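PHO85 cyclin-10 (Saccharomyces cerevisiae, PDB 4KRD) partners the cyclin-dependent kinase PHO85, directing the holoenzyme to phosphorylate and restrain glycogen synthase GSY2 and so limiting glycogen accumulation. Local coordinates at residues 178-182 against 183-187; 191-194 against 195-199. One frame throughout, in Å; residues are numbered along the deposited sequence.

Contact 1 of 2, residues 178-182 against 183-187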
loop_
_atom_site.group_PDB
_atom_site.type_symbol
_atom_site.label_atom_id
_atom_site.label_comp_id
_atom_site.label_asym_id
_atom_site.label_seq_id
_atom_site.Cartn_x
_atom_site.Cartn_y
_atom_site.Cartn_z
ATOM N N ILE B 178 0.164 11.699 11.395
ATOM C CA ILE B 178 0.016 13.107 11.015
ATOM C C ILE B 178 1.379 13.811 10.962
ATOM O O ILE B 178 1.654 14.562 10.032
ATOM C CB ILE B 178 -0.939 13.895 11.962
ATOM C CG1 ILE B 178 -2.369 13.321 11.923
ATOM C CG2 ILE B 178 -0.992 15.364 11.565
ATOM C CD1 ILE B 178 -3.042 13.414 10.565
ATOM N N CYS B 179 2.234 13.563 11.955
ATOM C CA CYS B 179 3.546 14.223 12.003
ATOM C C CYS B 179 4.527 13.857 10.877
ATOM O O CYS B 179 5.383 14.664 10.534
ATOM C CB CYS B 179 4.202 14.051 13.385
ATOM S SG CYS B 179 3.358 14.997 14.685
ATOM N N VAL B 180 4.412 12.657 10.303
ATOM C CA VAL B 180 5.344 12.242 9.246
ATOM C C VAL B 180 4.769 12.172 7.819
ATOM O O VAL B 180 5.507 11.935 6.865
ATOM C CB VAL B 180 6.008 10.869 9.541
ATOM C CG1 VAL B 180 6.980 10.968 10.722
ATOM C CG2 VAL B 180 4.966 9.795 9.773
ATOM N N CYS B 181 3.466 12.355 7.667
ATOM C CA CYS B 181 2.839 12.049 6.369
ATOM C C CYS B 181 3.128 13.138 5.331
ATOM O O CYS B 181 2.843 12.963 4.149
ATOM C CB CYS B 181 1.330 11.808 6.526
ATOM S SG CYS B 181 0.408 13.301 6.865
ATOM N N ASN B 182 3.722 14.251 5.774
ATOM C CA ASN B 182 4.230 15.277 4.855
ATOM C C ASN B 182 5.604 14.906 4.282
ATOM O O ASN B 182 6.169 15.642 3.475
ATOM C CB ASN B 182 4.323 16.646 5.552
ATOM C CG ASN B 182 5.341 16.653 6.702
ATOM O OD1 ASN B 182 5.510 15.648 7.409
ATOM N ND2 ASN B 182 6.012 17.792 6.900
ATOM N N THR B 183 6.156 13.779 4.725
ATOM C CA THR B 183 7.423 13.309 4.185
ATOM C C THR B 183 7.212 12.034 3.365
ATOM O O THR B 183 6.155 11.409 3.431
ATOM C CB THR B 183 8.474 13.056 5.295
ATOM O OG1 THR B 183 8.233 11.792 5.924
ATOM C CG2 THR B 183 8.426 14.164 6.350
ATOM N N LYS B 184 8.213 11.653 2.586
ATOM C CA LYS B 184 8.109 10.443 1.771
ATOM C C LYS B 184 8.354 9.179 2.589
ATOM O O LYS B 184 9.460 8.955 3.082
ATOM C CB LYS B 184 9.053 10.536 0.583
ATOM C CG LYS B 184 8.674 11.677 -0.350
ATOM C CD LYS B 184 9.821 12.063 -1.258
ATOM C CE LYS B 184 9.514 13.352 -1.997
ATOM N NZ LYS B 184 8.700 13.108 -3.215
ATOM N N LEU B 185 7.311 8.352 2.688
ATOM C CA LEU B 185 7.227 7.260 3.654
ATOM C C LEU B 185 7.176 5.862 3.052
ATOM O O LEU B 185 7.089 4.869 3.780
ATOM C CB LEU B 185 5.946 7.401 4.471
ATOM C CG LEU B 185 5.828 8.556 5.443
ATOM C CD1 LEU B 185 4.506 8.477 6.201
ATOM C CD2 LEU B 185 7.010 8.511 6.404
ATOM N N MET B 186 7.199 5.768 1.737
ATOM C CA MET B 186 6.973 4.468 1.119
ATOM C C MET B 186 8.024 3.442 1.538
ATOM O O MET B 186 9.215 3.668 1.362
ATOM C CB MET B 186 6.940 4.619 -0.400
ATOM C CG MET B 186 6.714 3.325 -1.116
ATOM S SD MET B 186 6.634 3.640 -2.880
ATOM C CE MET B 186 8.361 3.577 -3.342
ATOM N N VAL B 187 7.588 2.321 2.101
ATOM C CA VAL B 187 8.519 1.261 2.460
ATOM C C VAL B 187 9.283 0.771 1.228
ATOM O O VAL B 187 8.693 0.529 0.170
ATOM C CB VAL B 187 7.817 0.068 3.124
ATOM C CG1 VAL B 187 8.794 -1.098 3.268
ATOM C CG2 VAL B 187 7.236 0.472 4.482
#

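Contact 2 of 2, residues 191-194 against 195-199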
loop_
_atom_site.group_PDB
_atom_site.type_symbol
_atom_site.label_atom_id
_atom_site.label_comp_id
_atom_site.label_asym_id
_atom_site.label_seq_id
_atom_site.Cartn_x
_atom_site.Cartn_y
_atom_site.Cartn_z
ATOM N N LYS B 191 14.958 2.660 2.237
ATOM C CA LYS B 191 14.600 3.208 3.543
ATOM C C LYS B 191 15.101 2.287 4.653
ATOM O O LYS B 191 15.627 2.764 5.665
ATOM C CB LYS B 191 13.101 3.526 3.635
ATOM C CG LYS B 191 12.706 4.634 2.639
ATOM C CD LYS B 191 11.373 5.245 2.964
ATOM C CE LYS B 191 11.082 6.413 2.043
ATOM N NZ LYS B 191 10.734 5.995 0.667
ATOM N N LEU B 192 14.998 0.975 4.431
ATOM C CA LEU B 192 15.551 -0.007 5.354
ATOM C C LEU B 192 17.042 0.253 5.535
ATOM O O LEU B 192 17.558 0.263 6.662
ATOM C CB LEU B 192 15.333 -1.440 4.846
ATOM C CG LEU B 192 13.899 -1.977 4.829
ATOM C CD1 LEU B 192 13.879 -3.489 4.659
ATOM C CD2 LEU B 192 13.180 -1.590 6.092
ATOM N N ALA B 193 17.727 0.483 4.420
ATOM C CA ALA B 193 19.160 0.756 4.451
ATOM C C ALA B 193 19.458 2.062 5.171
ATOM O O ALA B 193 20.335 2.107 6.031
ATOM C CB ALA B 193 19.727 0.793 3.047
ATOM N N ALA B 194 18.732 3.118 4.805
ATOM C CA ALA B 194 18.941 4.447 5.376
ATOM C C ALA B 194 18.917 4.455 6.899
ATOM O O ALA B 194 19.635 5.242 7.520
ATOM C CB ALA B 194 17.925 5.443 4.819
ATOM N N SER B 195 18.106 3.589 7.508
ATOM C CA SER B 195 18.009 3.579 8.965
ATOM C C SER B 195 19.382 3.383 9.610
ATOM O O SER B 195 19.700 4.029 10.611
ATOM C CB SER B 195 17.012 2.524 9.473
ATOM O OG SER B 195 17.499 1.212 9.286
ATOM N N LYS B 196 20.187 2.501 9.029
ATOM C CA LYS B 196 21.538 2.260 9.534
ATOM C C LYS B 196 22.557 3.285 9.018
ATOM O O LYS B 196 23.447 3.709 9.753
ATOM C CB LYS B 196 22.003 0.835 9.212
ATOM C CG LYS B 196 23.366 0.510 9.822
ATOM C CD LYS B 196 23.833 -0.908 9.486
ATOM C CE LYS B 196 25.173 -1.206 10.166
ATOM N NZ LYS B 196 25.617 -2.614 9.974
ATOM N N LEU B 197 22.432 3.685 7.760
ATOM C CA LEU B 197 23.356 4.667 7.204
ATOM C C LEU B 197 23.242 6.045 7.881
ATOM O O LEU B 197 24.254 6.727 8.090
ATOM C CB LEU B 197 23.196 4.771 5.681
ATOM C CG LEU B 197 23.320 3.438 4.923
ATOM C CD1 LEU B 197 23.114 3.622 3.424
ATOM C CD2 LEU B 197 24.657 2.751 5.199
ATOM N N LEU B 198 22.025 6.457 8.237
ATOM C CA LEU B 198 21.849 7.739 8.936
ATOM C C LEU B 198 22.412 7.700 10.358
ATOM O O LEU B 198 22.918 8.701 10.865
ATOM C CB LEU B 198 20.372 8.162 8.969
ATOM C CG LEU B 198 19.733 8.474 7.612
ATOM C CD1 LEU B 198 18.210 8.498 7.708
ATOM C CD2 LEU B 198 20.267 9.788 7.044
ATOM N N LEU B 199 22.290 6.547 11.002
ATOM C CA LEU B 199 22.833 6.354 12.338
ATOM C C LEU B 199 24.355 6.466 12.307
ATOM O O LEU B 199 24.961 7.075 13.189
ATOM C CB LEU B 199 22.433 4.979 12.862
ATOM C CG LEU B 199 23.153 4.512 14.119
ATOM C CD1 LEU B 199 22.842 5.455 15.271
ATOM C CD2 LEU B 199 22.768 3.083 14.461
#

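Contact 1 of 2, residues 178-182 against 183-187
Val180 and Thr183 close a type I beta turn in the C-terminal end region of helix 166-180 of this cyclin-box domain, and the chain then continues as the loop 183-187 toward helix 189-203. The carbonyl oxygen of Val180 is gripped twice by the same residue. Thr183 N reaches Val180 O at 2.9 Å with a fairly straight N-H...O angle of 157°, approaching from above the carbonyl plane. Thr183 OG1 also stands 2.9 Å from Val180 O, but it lies in that plane. What brings the hydroxyl there is its first torsion: at chi1 80°, OG1 is tucked over its own backbone and folded back across the turn, while the methyl CG2 is swung to the side of Asn182. OG1 has a further hydrogen-bond partner in Thr111, so the side chain ties the turn to helix 99-113. A valine here would probably leave Val180 O with the backbone N-H as its sole donor from this residue, and Thr111 without its hydroxyl mate.

Beyond the turn, Leu185 bends back over the same carbonyl. With CG trans to its own carbonyl carbon (chi1 -69°), the isobutyl group directs both methyls at Val180, and CG itself lies 3.7 Å from Val180 O. The two side chains cross at about a right angle, and Thr111 packs against each of them. The turn and loop also face the chain of another protein, which packs on Cys181 and Met186; one of its acidic side chains hydrogen-bonds to Met186 N. Back at the helix end, the tightest apolar touch is methyl to methyl, Val180 CG2 to Leu185 CD1 at 3.8 Å.

Contact 2 of 2, residues 191-194 against 195-199
Ser195 folds its hydroxyl back onto the preceding turn of helix 189-203, where OG donates to Leu192 O over 2.8 Å. The bond depends on the first torsion: chi1 of 70° turns the hydroxyl back toward the preceding turn. It meets Leu192 O 24° off the carbonyl plane. The backbone amide of the same residue makes the regular helical bond, Ser195 N to Lys191 O at 3.2 Å, so the buried serine holds two successive carbonyls of the turn before it.

One step on, the alanines take over. Leu197 N bonds to Ala193 O at 3.1 Å, nearly straight at 168°, and Leu198 N to Ala194 O at 2.8 Å. Each leucine has CG on the side of its own backbone N, which lays the branch against the carbonyl that its N-H engages; Leu198 CG comes within 3.2 Å of Ala194 O. The methyls meet more loosely, with Ala194 CB 4.2 Å from Leu198 CD1.

Further out, the ends of the lysines are fixed by other partners. Lys196, extended beyond CG, forms a salt bridge with Glu38, while Lys191 NZ forms one with an acidic side chain on the chain of another protein. Leu192, Ser195 and Leu198 pack on Val104, Leu103 and Asp110 of helix 99-113, Ala194 and Leu197 rest on Ile25 of a loop, and Leu199 lies against helix 36-54 at Asn42 and Leu49.

Contacts 1 and 2 lie in series along the chain, their centres about 16 Å apart, and both pack on helix 99-113. Contact 1 is partly buried and follows helix 166-180 into the loop: its bonds converge on a single carbonyl in a turn. Contact 2 is the more fully buried and belongs to one continuous helix, so its bonds are spread over successive carbonyls, with apolar side chains lining up one turn apart rather than crossing over a turn. In each, a side-chain hydroxyl hydrogen-bonds to the backbone carbonyl three residues back. They meet through Lys191, whose NZ lies 2.9 Å from Met186 O, a probable hydrogen bond. Both also reach the other protein, contact 1 through more residues.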